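Local coordinates for C381 turret protein (Sulfolobus turreted icosahedral virus, PDB 4IND), which probably builds the turrets of this archaeal virus particle, each chain folding into three jelly rolls and five chains making up the assembly, at residues Y87-F92 with G137-E142; V94-F99 with Y108-N113; C314-T319 with I352-N357. One frame throughout, in Å; residues are numbered along the deposited sequence.

Contact 1. Residues Y87-F92 with G137-E142; sequences YNTNSF and GLAILE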
ATOM      1  N   TYR A  87      -7.637 -29.247 -26.202  1.00 25.13           N
ATOM      2  CA  TYR A  87      -8.327 -30.516 -26.183  1.00 24.80           C
ATOM      3  C   TYR A  87      -7.608 -31.472 -27.139  1.00 27.07           C
ATOM      4  O   TYR A  87      -7.376 -31.156 -28.317  1.00 28.10           O
ATOM      5  CB  TYR A  87      -9.808 -30.377 -26.583  1.00 26.92           C
ATOM      6  CG  TYR A  87     -10.515 -31.716 -26.635  1.00 22.91           C
ATOM      7  CD1 TYR A  87     -11.048 -32.278 -25.491  1.00 23.63           C
ATOM      8  CD2 TYR A  87     -10.640 -32.426 -27.834  1.00 31.34           C
ATOM      9  CE1 TYR A  87     -11.695 -33.498 -25.523  1.00 31.91           C
ATOM     10  CE2 TYR A  87     -11.291 -33.663 -27.883  1.00 37.11           C
ATOM     11  CZ  TYR A  87     -11.807 -34.196 -26.715  1.00 30.96           C
ATOM     12  OH  TYR A  87     -12.451 -35.421 -26.719  1.00 32.19           O
ATOM     13  N   ASN A  88      -7.226 -32.630 -26.623  1.00 28.56           N
ATOM     14  CA  ASN A  88      -6.465 -33.585 -27.408  1.00 29.59           C
ATOM     15  C   ASN A  88      -7.435 -34.485 -28.164  1.00 28.50           C
ATOM     16  O   ASN A  88      -8.088 -35.346 -27.573  1.00 34.54           O
ATOM     17  CB  ASN A  88      -5.566 -34.421 -26.493  1.00 33.75           C
ATOM     18  CG  ASN A  88      -4.746 -35.450 -27.270  1.00 38.64           C
ATOM     19  OD1 ASN A  88      -4.696 -35.415 -28.507  1.00 28.15           O
ATOM     20  ND2 ASN A  88      -4.097 -36.361 -26.556  1.00 32.31           N
ATOM     21  N   THR A  89      -7.569 -34.258 -29.468  1.00 28.53           N
ATOM     22  CA  THR A  89      -8.515 -35.022 -30.271  1.00 32.66           C
ATOM     23  C   THR A  89      -7.976 -36.388 -30.635  1.00 31.86           C
ATOM     24  O   THR A  89      -8.710 -37.204 -31.154  1.00 31.07           O
ATOM     25  CB  THR A  89      -8.906 -34.307 -31.591  1.00 28.53           C
ATOM     26  OG1 THR A  89      -7.763 -34.242 -32.441  1.00 28.97           O
ATOM     27  CG2 THR A  89      -9.412 -32.883 -31.336  1.00 30.59           C
ATOM     28  N   ASN A  90      -6.685 -36.618 -30.402  1.00 31.91           N
ATOM     29  CA  ASN A  90      -6.064 -37.911 -30.692  1.00 29.61           C
ATOM     30  C   ASN A  90      -6.495 -39.012 -29.709  1.00 34.37           C
ATOM     31  O   ASN A  90      -6.813 -38.739 -28.556  1.00 36.71           O
ATOM     32  CB  ASN A  90      -4.522 -37.795 -30.621  1.00 32.61           C
ATOM     33  CG  ASN A  90      -3.963 -36.720 -31.546  1.00 36.95           C
ATOM     34  OD1 ASN A  90      -3.750 -35.715 -31.251  1.00 38.66           O
ATOM     35  ND2 ASN A  90      -3.772 -37.000 -32.595  1.00 31.53           N
ATOM     36  N   SER A  91      -6.464 -40.264 -30.160  1.00 34.68           N
ATOM     37  CA  SER A  91      -6.751 -41.375 -29.269  1.00 42.29           C
ATOM     38  C   SER A  91      -5.487 -41.856 -28.552  1.00 45.67           C
ATOM     39  O   SER A  91      -5.451 -42.968 -28.018  1.00 55.49           O
ATOM     40  CB  SER A  91      -7.394 -42.505 -30.050  1.00 49.02           C
ATOM     41  OG  SER A  91      -6.532 -42.930 -31.086  1.00 49.68           O
ATOM     42  N   PHE A  92      -4.455 -41.015 -28.543  1.00 40.91           N
ATOM     43  CA  PHE A  92      -3.216 -41.303 -27.814  1.00 41.48           C
ATOM     44  C   PHE A  92      -2.746 -40.031 -27.122  1.00 39.02           C
ATOM     45  O   PHE A  92      -3.158 -38.928 -27.498  1.00 38.70           O
ATOM     46  CB  PHE A  92      -2.128 -41.810 -28.773  1.00 36.51           C
ATOM     47  CG  PHE A  92      -1.980 -40.970 -30.018  1.00 37.52           C
ATOM     48  CD1 PHE A  92      -1.260 -39.785 -29.992  1.00 32.03           C
ATOM     49  CD2 PHE A  92      -2.568 -41.369 -31.214  1.00 34.18           C
ATOM     50  CE1 PHE A  92      -1.125 -39.001 -31.124  1.00 39.23           C
ATOM     51  CE2 PHE A  92      -2.447 -40.595 -32.352  1.00 37.37           C
ATOM     52  CZ  PHE A  92      -1.721 -39.408 -32.314  1.00 43.05           C
ATOM     53  N   GLY A 137      -3.307 -32.597 -33.766  1.00 27.82           N
ATOM     54  CA  GLY A 137      -4.447 -33.195 -33.091  1.00 29.65           C
ATOM     55  C   GLY A 137      -4.892 -32.400 -31.872  1.00 28.15           C
ATOM     56  O   GLY A 137      -5.962 -32.654 -31.332  1.00 33.07           O
ATOM     57  N   LEU A 138      -4.083 -31.439 -31.440  1.00 25.32           N
ATOM     58  CA  LEU A 138      -4.493 -30.578 -30.321  1.00 29.59           C
ATOM     59  C   LEU A 138      -5.404 -29.473 -30.845  1.00 32.32           C
ATOM     60  O   LEU A 138      -5.052 -28.754 -31.783  1.00 28.02           O
ATOM     61  CB  LEU A 138      -3.287 -29.937 -29.646  1.00 25.12           C
ATOM     62  CG  LEU A 138      -2.655 -30.551 -28.412  1.00 38.83           C
ATOM     63  CD1 LEU A 138      -1.815 -29.478 -27.713  1.00 34.51           C
ATOM     64  CD2 LEU A 138      -3.702 -31.161 -27.461  1.00 33.94           C
ATOM     65  N   ALA A 139      -6.587 -29.362 -30.265  1.00 24.87           N
ATOM     66  CA  ALA A 139      -7.463 -28.224 -30.497  1.00 26.28           C
ATOM     67  C   ALA A 139      -7.056 -27.116 -29.515  1.00 26.38           C
ATOM     68  O   ALA A 139      -6.815 -27.390 -28.334  1.00 32.79           O
ATOM     69  CB  ALA A 139      -8.913 -28.652 -30.230  1.00 20.83           C
ATOM     70  N   ILE A 140      -6.986 -25.876 -29.996  0.59 23.40           N
ATOM     71  CA  ILE A 140      -6.664 -24.748 -29.130  0.59 27.08           C
ATOM     72  C   ILE A 140      -7.919 -23.924 -28.873  0.59 27.25           C
ATOM     73  O   ILE A 140      -8.448 -23.296 -29.785  0.59 25.47           O
ATOM     74  CB  ILE A 140      -5.584 -23.870 -29.771  0.59 29.95           C
ATOM     75  CG1 ILE A 140      -4.451 -24.745 -30.311  0.59 31.70           C
ATOM     76  CG2 ILE A 140      -5.059 -22.838 -28.783  0.59 30.89           C
ATOM     77  CD1 ILE A 140      -3.506 -24.021 -31.261  0.59 25.46           C
ATOM     78  N   LEU A 141      -8.395 -23.921 -27.629  1.00 27.40           N
ATOM     79  CA  LEU A 141      -9.688 -23.293 -27.326  1.00 24.27           C
ATOM     80  C   LEU A 141      -9.570 -21.853 -26.813  1.00 21.67           C
ATOM     81  O   LEU A 141     -10.387 -20.992 -27.175  1.00 26.18           O
ATOM     82  CB  LEU A 141     -10.496 -24.121 -26.317  1.00 25.99           C
ATOM     83  CG  LEU A 141     -10.694 -25.623 -26.513  1.00 39.14           C
ATOM     84  CD1 LEU A 141     -11.920 -26.110 -25.735  1.00 44.63           C
ATOM     85  CD2 LEU A 141     -10.807 -25.995 -27.957  1.00 40.01           C
ATOM     86  N   GLU A 142      -8.587 -21.610 -25.951  1.00 24.59           N
ATOM     87  CA  GLU A 142      -8.397 -20.277 -25.357  1.00 25.04           C
ATOM     88  C   GLU A 142      -6.924 -20.046 -25.117  1.00 28.10           C
ATOM     89  O   GLU A 142      -6.179 -20.978 -24.902  1.00 25.46           O
ATOM     90  CB  GLU A 142      -9.147 -20.116 -24.030  1.00 21.35           C
ATOM     91  CG  GLU A 142     -10.663 -20.225 -24.098  1.00 29.51           C
ATOM     92  CD  GLU A 142     -11.316 -20.234 -22.697  1.00 34.91           C
ATOM     93  OE1 GLU A 142     -12.069 -21.192 -22.404  1.00 40.57           O
ATOM     94  OE2 GLU A 142     -11.109 -19.277 -21.906  1.00 36.60           O
TER

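Contact 2. Residues V94-F99 with Y108-N113; sequences VTVTPF and YSIGAN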
ATOM      1  N   VAL A  94      -0.336 -36.964 -26.024  1.00 31.48           N
ATOM      2  CA  VAL A  94       0.658 -36.112 -26.658  1.00 34.87           C
ATOM      3  C   VAL A  94       1.367 -35.331 -25.570  1.00 33.46           C
ATOM      4  O   VAL A  94       0.853 -35.212 -24.467  1.00 34.32           O
ATOM      5  CB  VAL A  94       0.016 -35.153 -27.686  1.00 31.63           C
ATOM      6  CG1 VAL A  94      -0.725 -35.966 -28.759  1.00 35.71           C
ATOM      7  CG2 VAL A  94      -0.930 -34.174 -27.008  1.00 33.66           C
ATOM      8  N   THR A  95       2.551 -34.814 -25.881  1.00 32.88           N
ATOM      9  CA  THR A  95       3.308 -34.061 -24.894  1.00 33.71           C
ATOM     10  C   THR A  95       3.548 -32.638 -25.378  1.00 39.87           C
ATOM     11  O   THR A  95       3.584 -32.360 -26.585  1.00 36.12           O
ATOM     12  CB  THR A  95       4.638 -34.745 -24.528  1.00 45.40           C
ATOM     13  OG1 THR A  95       5.562 -34.582 -25.600  1.00 48.01           O
ATOM     14  CG2 THR A  95       4.440 -36.227 -24.264  1.00 51.69           C
ATOM     15  N   VAL A  96       3.673 -31.727 -24.430  1.00 30.90           N
ATOM     16  CA  VAL A  96       3.972 -30.343 -24.741  1.00 32.79           C
ATOM     17  C   VAL A  96       5.130 -29.945 -23.839  1.00 32.55           C
ATOM     18  O   VAL A  96       5.255 -30.459 -22.716  1.00 27.58           O
ATOM     19  CB  VAL A  96       2.736 -29.460 -24.483  1.00 40.04           C
ATOM     20  CG1 VAL A  96       3.146 -28.039 -24.209  1.00 48.79           C
ATOM     21  CG2 VAL A  96       1.762 -29.529 -25.670  1.00 32.96           C
ATOM     22  N   THR A  97       5.985 -29.057 -24.334  1.00 29.81           N
ATOM     23  CA  THR A  97       7.122 -28.574 -23.561  1.00 32.39           C
ATOM     24  C   THR A  97       6.940 -27.097 -23.235  1.00 29.30           C
ATOM     25  O   THR A  97       7.142 -26.237 -24.102  1.00 27.25           O
ATOM     26  CB  THR A  97       8.432 -28.780 -24.346  1.00 34.36           C
ATOM     27  OG1 THR A  97       8.563 -30.170 -24.694  1.00 33.78           O
ATOM     28  CG2 THR A  97       9.642 -28.336 -23.528  1.00 39.57           C
ATOM     29  N   PRO A  98       6.550 -26.779 -21.979  1.00 24.60           N
ATOM     30  CA  PRO A  98       6.301 -25.366 -21.683  1.00 22.68           C
ATOM     31  C   PRO A  98       7.570 -24.536 -21.766  1.00 27.03           C
ATOM     32  O   PRO A  98       8.668 -25.054 -21.546  1.00 27.13           O
ATOM     33  CB  PRO A  98       5.711 -25.397 -20.252  1.00 26.96           C
ATOM     34  CG  PRO A  98       6.152 -26.671 -19.683  1.00 25.17           C
ATOM     35  CD  PRO A  98       6.207 -27.650 -20.841  1.00 26.64           C
ATOM     36  N   PHE A  99       7.406 -23.252 -22.079  1.00 25.72           N
ATOM     37  CA  PHE A  99       8.509 -22.312 -22.201  1.00 24.37           C
ATOM     38  C   PHE A  99       9.209 -22.078 -20.855  1.00 21.39           C
ATOM     39  O   PHE A  99      10.417 -22.269 -20.734  1.00 24.17           O
ATOM     40  CB  PHE A  99       7.946 -21.002 -22.778  1.00 27.54           C
ATOM     41  CG  PHE A  99       8.983 -19.956 -23.110  1.00 26.09           C
ATOM     42  CD1 PHE A  99       9.947 -20.193 -24.085  1.00 27.52           C
ATOM     43  CD2 PHE A  99       8.948 -18.706 -22.502  1.00 28.08           C
ATOM     44  CE1 PHE A  99      10.893 -19.201 -24.426  1.00 30.84           C
ATOM     45  CE2 PHE A  99       9.887 -17.712 -22.838  1.00 24.72           C
ATOM     46  CZ  PHE A  99      10.853 -17.963 -23.801  1.00 23.24           C
ATOM     47  N   TYR A 108       4.492 -31.551 -20.265  1.00 24.48           N
ATOM     48  CA  TYR A 108       3.157 -31.954 -19.841  1.00 29.80           C
ATOM     49  C   TYR A 108       2.755 -33.163 -20.667  1.00 36.43           C
ATOM     50  O   TYR A 108       3.066 -33.243 -21.861  1.00 30.77           O
ATOM     51  CB  TYR A 108       2.154 -30.837 -20.102  1.00 26.08           C
ATOM     52  CG  TYR A 108       2.368 -29.596 -19.274  1.00 29.90           C
ATOM     53  CD1 TYR A 108       2.768 -29.681 -17.942  1.00 27.08           C
ATOM     54  CD2 TYR A 108       2.158 -28.334 -19.818  1.00 29.63           C
ATOM     55  CE1 TYR A 108       2.948 -28.540 -17.186  1.00 32.84           C
ATOM     56  CE2 TYR A 108       2.342 -27.183 -19.064  1.00 31.79           C
ATOM     57  CZ  TYR A 108       2.729 -27.302 -17.749  1.00 28.69           C
ATOM     58  OH  TYR A 108       2.914 -26.169 -16.999  1.00 30.61           O
ATOM     59  N   SER A 109       2.063 -34.106 -20.037  1.00 25.92           N
ATOM     60  CA  SER A 109       1.497 -35.246 -20.739  1.00 30.86           C
ATOM     61  C   SER A 109      -0.030 -35.069 -20.819  1.00 31.88           C
ATOM     62  O   SER A 109      -0.712 -34.977 -19.810  1.00 36.79           O
ATOM     63  CB  SER A 109       1.886 -36.548 -20.034  1.00 33.97           C
ATOM     64  OG  SER A 109       1.330 -37.652 -20.699  1.00 41.86           O
ATOM     65  N   ILE A 110      -0.559 -35.001 -22.034  1.00 28.16           N
ATOM     66  CA  ILE A 110      -1.980 -34.726 -22.233  1.00 29.06           C
ATOM     67  C   ILE A 110      -2.699 -35.977 -22.714  1.00 35.90           C
ATOM     68  O   ILE A 110      -2.441 -36.479 -23.813  1.00 31.58           O
ATOM     69  CB  ILE A 110      -2.176 -33.567 -23.264  1.00 32.74           C
ATOM     70  CG1 ILE A 110      -1.382 -32.328 -22.834  1.00 35.60           C
ATOM     71  CG2 ILE A 110      -3.651 -33.227 -23.441  1.00 27.69           C
ATOM     72  CD1 ILE A 110      -1.469 -31.141 -23.831  1.00 28.62           C
ATOM     73  N   GLY A 111      -3.605 -36.490 -21.885  1.00 39.33           N
ATOM     74  CA  GLY A 111      -4.274 -37.750 -22.167  1.00 35.18           C
ATOM     75  C   GLY A 111      -5.124 -37.707 -23.433  1.00 40.20           C
ATOM     76  O   GLY A 111      -5.545 -36.635 -23.895  1.00 38.55           O
ATOM     77  N   ALA A 112      -5.355 -38.885 -24.007  1.00 35.33           N
ATOM     78  CA  ALA A 112      -6.205 -39.045 -25.185  1.00 36.24           C
ATOM     79  C   ALA A 112      -7.619 -38.512 -24.943  1.00 37.38           C
ATOM     80  O   ALA A 112      -8.174 -38.678 -23.863  1.00 35.58           O
ATOM     81  CB  ALA A 112      -6.259 -40.507 -25.588  1.00 32.14           C
ATOM     82  N   ASN A 113      -8.192 -37.860 -25.956  1.00 35.47           N
ATOM     83  CA  ASN A 113      -9.587 -37.409 -25.895  1.00 37.52           C
ATOM     84  C   ASN A 113      -9.945 -36.633 -24.631  1.00 33.93           C
ATOM     85  O   ASN A 113     -10.975 -36.903 -24.007  1.00 36.57           O
ATOM     86  CB  ASN A 113     -10.532 -38.599 -26.007  1.00 36.53           C
ATOM     87  CG  ASN A 113     -10.254 -39.443 -27.233  1.00 42.68           C
ATOM     88  OD1 ASN A 113     -10.395 -38.970 -28.354  1.00 47.65           O
ATOM     89  ND2 ASN A 113      -9.857 -40.696 -27.026  1.00 44.10           N
TER

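Contact 3. Residues C314-T319 with I352-N357; sequences CQLQAT and IQLVAN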
ATOM      1  N   CYS A 314      36.931 -11.645  22.784  1.00 49.29           N
ATOM      2  CA  CYS A 314      35.631 -12.278  22.817  1.00 48.20           C
ATOM      3  C   CYS A 314      34.692 -11.412  21.999  1.00 46.74           C
ATOM      4  O   CYS A 314      34.089 -10.476  22.525  1.00 45.69           O
ATOM      5  CB  CYS A 314      35.147 -12.428  24.265  1.00 41.88           C
ATOM      6  SG  CYS A 314      33.639 -13.415  24.427  1.00 51.53           S
ATOM      7  N   GLN A 315      34.616 -11.706  20.699  1.00 42.80           N
ATOM      8  CA  GLN A 315      33.794 -10.940  19.773  1.00 37.49           C
ATOM      9  C   GLN A 315      32.745 -11.817  19.110  1.00 41.89           C
ATOM     10  O   GLN A 315      33.063 -12.880  18.563  1.00 39.89           O
ATOM     11  CB  GLN A 315      34.668 -10.292  18.700  1.00 45.20           C
ATOM     12  CG  GLN A 315      35.661  -9.291  19.253  1.00 55.76           C
ATOM     13  CD  GLN A 315      36.632  -8.802  18.208  1.00 59.20           C
ATOM     14  OE1 GLN A 315      37.003  -9.537  17.297  1.00 66.33           O
ATOM     15  NE2 GLN A 315      37.051  -7.551  18.335  1.00 64.34           N
ATOM     16  N   LEU A 316      31.496 -11.366  19.163  1.00 38.78           N
ATOM     17  CA  LEU A 316      30.433 -11.982  18.386  1.00 37.86           C
ATOM     18  C   LEU A 316      30.458 -11.349  16.996  1.00 33.82           C
ATOM     19  O   LEU A 316      30.513 -10.113  16.866  1.00 34.03           O
ATOM     20  CB  LEU A 316      29.083 -11.734  19.058  1.00 39.19           C
ATOM     21  CG  LEU A 316      27.906 -12.526  18.503  1.00 42.32           C
ATOM     22  CD1 LEU A 316      28.167 -14.017  18.660  1.00 38.12           C
ATOM     23  CD2 LEU A 316      26.617 -12.114  19.186  1.00 38.91           C
ATOM     24  N   GLN A 317      30.437 -12.189  15.959  1.00 33.54           N
ATOM     25  CA  GLN A 317      30.476 -11.705  14.586  1.00 34.76           C
ATOM     26  C   GLN A 317      29.349 -12.305  13.765  1.00 36.61           C
ATOM     27  O   GLN A 317      28.896 -13.423  14.036  1.00 36.46           O
ATOM     28  CB  GLN A 317      31.822 -12.047  13.942  1.00 38.56           C
ATOM     29  CG  GLN A 317      33.016 -11.678  14.783  1.00 39.36           C
ATOM     30  CD  GLN A 317      34.311 -11.838  14.034  1.00 41.68           C
ATOM     31  OE1 GLN A 317      34.516 -12.815  13.313  1.00 46.94           O
ATOM     32  NE2 GLN A 317      35.195 -10.869  14.188  1.00 50.85           N
ATOM     33  N   ALA A 318      28.905 -11.568  12.751  1.00 34.60           N
ATOM     34  CA  ALA A 318      27.784 -12.008  11.945  1.00 32.39           C
ATOM     35  C   ALA A 318      27.979 -11.518  10.534  1.00 41.79           C
ATOM     36  O   ALA A 318      28.762 -10.602  10.300  1.00 41.86           O
ATOM     37  CB  ALA A 318      26.491 -11.463  12.503  1.00 32.40           C
ATOM     38  N   THR A 319      27.284 -12.150   9.593  1.00 40.93           N
ATOM     39  CA  THR A 319      27.264 -11.643   8.228  1.00 44.81           C
ATOM     40  C   THR A 319      26.114 -12.221   7.434  1.00 39.27           C
ATOM     41  O   THR A 319      25.498 -13.219   7.830  1.00 38.33           O
ATOM     42  CB  THR A 319      28.575 -11.951   7.475  1.00 48.68           C
ATOM     43  OG1 THR A 319      28.594 -11.222   6.240  1.00 51.96           O
ATOM     44  CG2 THR A 319      28.682 -13.442   7.178  1.00 47.10           C
ATOM     45  N   ILE A 352      26.383 -16.623  12.218  1.00 31.71           N
ATOM     46  CA  ILE A 352      26.916 -16.046  13.454  1.00 34.45           C
ATOM     47  C   ILE A 352      28.076 -16.894  13.954  1.00 38.83           C
ATOM     48  O   ILE A 352      27.975 -18.116  13.983  1.00 39.27           O
ATOM     49  CB  ILE A 352      25.879 -16.075  14.575  1.00 43.84           C
ATOM     50  CG1 ILE A 352      24.565 -15.482  14.105  1.00 43.53           C
ATOM     51  CG2 ILE A 352      26.394 -15.338  15.808  1.00 48.89           C
ATOM     52  CD1 ILE A 352      24.675 -14.045  13.728  1.00 52.91           C
ATOM     53  N   GLN A 353      29.166 -16.252  14.367  1.00 38.23           N
ATOM     54  CA  GLN A 353      30.272 -16.972  14.996  1.00 42.32           C
ATOM     55  C   GLN A 353      30.835 -16.175  16.178  1.00 45.25           C
ATOM     56  O   GLN A 353      30.670 -14.955  16.267  1.00 48.01           O
ATOM     57  CB  GLN A 353      31.379 -17.285  13.981  1.00 39.74           C
ATOM     58  CG  GLN A 353      32.089 -16.045  13.445  1.00 40.21           C
ATOM     59  CD  GLN A 353      33.092 -16.363  12.351  1.00 46.80           C
ATOM     60  OE1 GLN A 353      33.009 -17.407  11.693  1.00 47.81           O
ATOM     61  NE2 GLN A 353      34.061 -15.462  12.157  1.00 38.17           N
ATOM     62  N   LEU A 354      31.469 -16.884  17.102  1.00 43.98           N
ATOM     63  CA  LEU A 354      32.163 -16.256  18.222  1.00 40.70           C
ATOM     64  C   LEU A 354      33.657 -16.455  18.043  1.00 44.41           C
ATOM     65  O   LEU A 354      34.135 -17.584  17.855  1.00 41.16           O
ATOM     66  CB  LEU A 354      31.734 -16.877  19.544  1.00 44.41           C
ATOM     67  CG  LEU A 354      32.317 -16.223  20.796  1.00 40.83           C
ATOM     68  CD1 LEU A 354      31.707 -14.848  21.012  1.00 40.02           C
ATOM     69  CD2 LEU A 354      32.074 -17.101  22.008  1.00 41.76           C
ATOM     70  N   VAL A 355      34.396 -15.357  18.077  1.00 42.84           N
ATOM     71  CA  VAL A 355      35.840 -15.430  17.972  1.00 41.98           C
ATOM     72  C   VAL A 355      36.392 -15.048  19.334  1.00 45.16           C
ATOM     73  O   VAL A 355      36.086 -13.985  19.855  1.00 47.39           O
ATOM     74  CB  VAL A 355      36.383 -14.492  16.882  1.00 39.37           C
ATOM     75  CG1 VAL A 355      37.901 -14.600  16.798  1.00 41.81           C
ATOM     76  CG2 VAL A 355      35.756 -14.824  15.532  1.00 44.90           C
ATOM     77  N   ALA A 356      37.193 -15.925  19.920  1.00 37.13           N
ATOM     78  CA  ALA A 356      37.658 -15.710  21.276  1.00 46.86           C
ATOM     79  C   ALA A 356      39.091 -16.179  21.423  1.00 48.36           C
ATOM     80  O   ALA A 356      39.566 -17.019  20.654  1.00 50.12           O
ATOM     81  CB  ALA A 356      36.753 -16.431  22.272  1.00 46.62           C
ATOM     82  N   ASN A 357      39.778 -15.626  22.415  1.00 41.47           N
ATOM     83  CA  ASN A 357      41.145 -16.012  22.694  1.00 52.21           C
ATOM     84  C   ASN A 357      41.447 -15.756  24.164  1.00 57.18           C
ATOM     85  O   ASN A 357      40.832 -14.884  24.793  1.00 52.32           O
ATOM     86  CB  ASN A 357      42.117 -15.245  21.795  1.00 47.73           C
ATOM     87  CG  ASN A 357      43.494 -15.879  21.751  1.00 54.99           C
ATOM     88  OD1 ASN A 357      43.767 -16.870  22.442  1.00 64.59           O
ATOM     89  ND2 ASN A 357      44.372 -15.317  20.932  1.00 51.51           N
TER

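Contact 1. Residues Y87-F92 with G137-E142
Strands 78-88 and 138-147 are the two central strands of a four-stranded antiparallel sheet in the first jelly roll of the turret protein, and this contact lies where strand 78-88 ends and strand 138-147 begins. Backbone bonding sets the register. Tyr87 and Ala139 form a hydrogen-bonded pair: Tyr87 N donates to Ala139 O, and Ala139 N returns a bond to Tyr87 O that is short (2.8 Å) and nearly straight (170° at the hydrogen). Asn88 and Leu138 follow as a non-hydrogen-bonded pair.

Apolar contacts divide between the two faces. On the face carrying Tyr87 and Ala139 their CB atoms lie 4.1 Å apart; with CG anti to the backbone N, the tyrosine ring then swings out to pack on Ile45 and Tyr47, while Thr89 CG2 meets its edge in the ring plane. On the face of Asn88 and Leu138, Leu138 CD2 reaches alongside Asn88 CA at 3.7 Å, and Leu138 also packs on Val94 and Val96.

Side-chain hydrogen bonds shape the exit from the strand. Asn88 OD1 accepts from Asn90 N, closing an Asx turn, though the donor stands well above the carbonyl plane. The same amide gives its ND2 to Phe92 O at 2.9 Å, in plane and on a lone pair, so both ends of the amide bind the loop that follows, and Asn90 CB settles 3.5 Å above the centre of the Phe92 ring.

Gly137, at a positive phi of 96°, directs its carbonyl oxygen to Thr89. Gly137 O is gripped twice by that one residue: Thr89 N donates from above the carbonyl plane at 2.9 Å, and Thr89 OG1, held between its own backbone N and carbonyl carbon, donates in the carbonyl plane onto a lone pair of Gly137 O at 2.6 Å.

Contact 2. Residues V94-F99 with Y108-N113
The tight side of this short beta hairpin is the face carrying Val94, Val96, Tyr108 and Ile110, all buried. Two hydrogen-bonded pairs, Val94 with Ile110 and Val96 with Tyr108, supply four backbone bonds; in the most nearly linear, Ile110 N meets Val94 O almost along the C=O axis at 2.8 Å. The Val94 and Ile110 side chains cross obliquely, Val94 CG2 lying 4.0 Å from Ile110 CB. The next valine reaches the tip of the same isoleucine, with Val96 CG2 at 4.1 Å from Ile110 CD1. Past the strand end, Pro98 CG rests over one face of the Tyr108 ring, 4.2 Å from its centroid and 23° off the normal, a CH-pi contact displaced toward the rim. Tyr108 OH is tied to Tyr119 O.

The other face is loose. Thr95 and Ser109 form the non-hydrogen-bonded pair and are exposed to solvent; their side chains add little. At this pair the backbones come close, Thr95 CA making a CA-H...O contact of 3.2 Å with Tyr108 O.

Beneath the apolar face, Ile110 packs on Val86 of strand 78-88 and Phe116 of strand 114-124, whereas Tyr108 reaches Ile118 and also Ile157, Ile160 and Ile161 of strand 155-163, an outer strand of the next four-stranded sheet.

Contact 3. Residues C314-T319 with I352-N357
Leu316 CD1 lies 3.6 Å from Ile352 CG2 at the apolar centre, the two side chains crossing obliquely. Beside it, Leu354 CD1 reaches over the backbone to within 3.4 Å of Gln315 O and 4.2 Å of Cys314 SG; both leucines hold CG anti to the backbone N. Packing is tightest at the Ala318 end, where Ala318 CB and Ile352 CD1 are 3.4 Å apart, closer than usual for two carbons. This buried face turns toward strand 295-305, on which Cys314, Leu316 and Ile352 pack.

The partners are the inner strands, 311-319 and 351-358, of one sheet of the third jelly roll, the nucleoplasmin-like/VP domain. The two segments are antiparallel, their N-to-C directions 153° apart, and four backbone bonds join Gln315 to Val355 and Gln317 to Gln353; Gln315 N to Val355 O is almost straight (175°).

On the opposite face, Val355 CG2 comes within 3.2 Å of Gln317 OE1. That oxygen accepts Gln353 NE2 at 2.9 Å. The donor lies in the carbonyl plane and the two amides are only 12° from coplanar, with extended chains beyond each CG. Gln317 NE2 bonds on to Thr329 OG1; Gln315, further along this polar edge, uses OE1 for Gln313 NE2 and NE2 for Asp332 OD2.

Contacts 1 and 2 belong to one domain: the hairpin of contact 2 is nested within the chain loop that contact 1 closes, and their centres are 10 Å apart. They touch directly, through a probable backbone bond from Asn113 N to Asn90 O (3.1 Å) and a weak side-chain hydrogen bond from Asn88 ND2 to Gly111 O. Contact 3 lies across the chain's centre in another domain, its centre 63 Å from that of contact 1 and 54 Å from that of contact 2. The strands of contact 1 carry Gly78, Leu79 and Arg147 of one dihydrogenphosphate pocket at their far ends, and the Ile352 side chain is about 13 Å from another such ion.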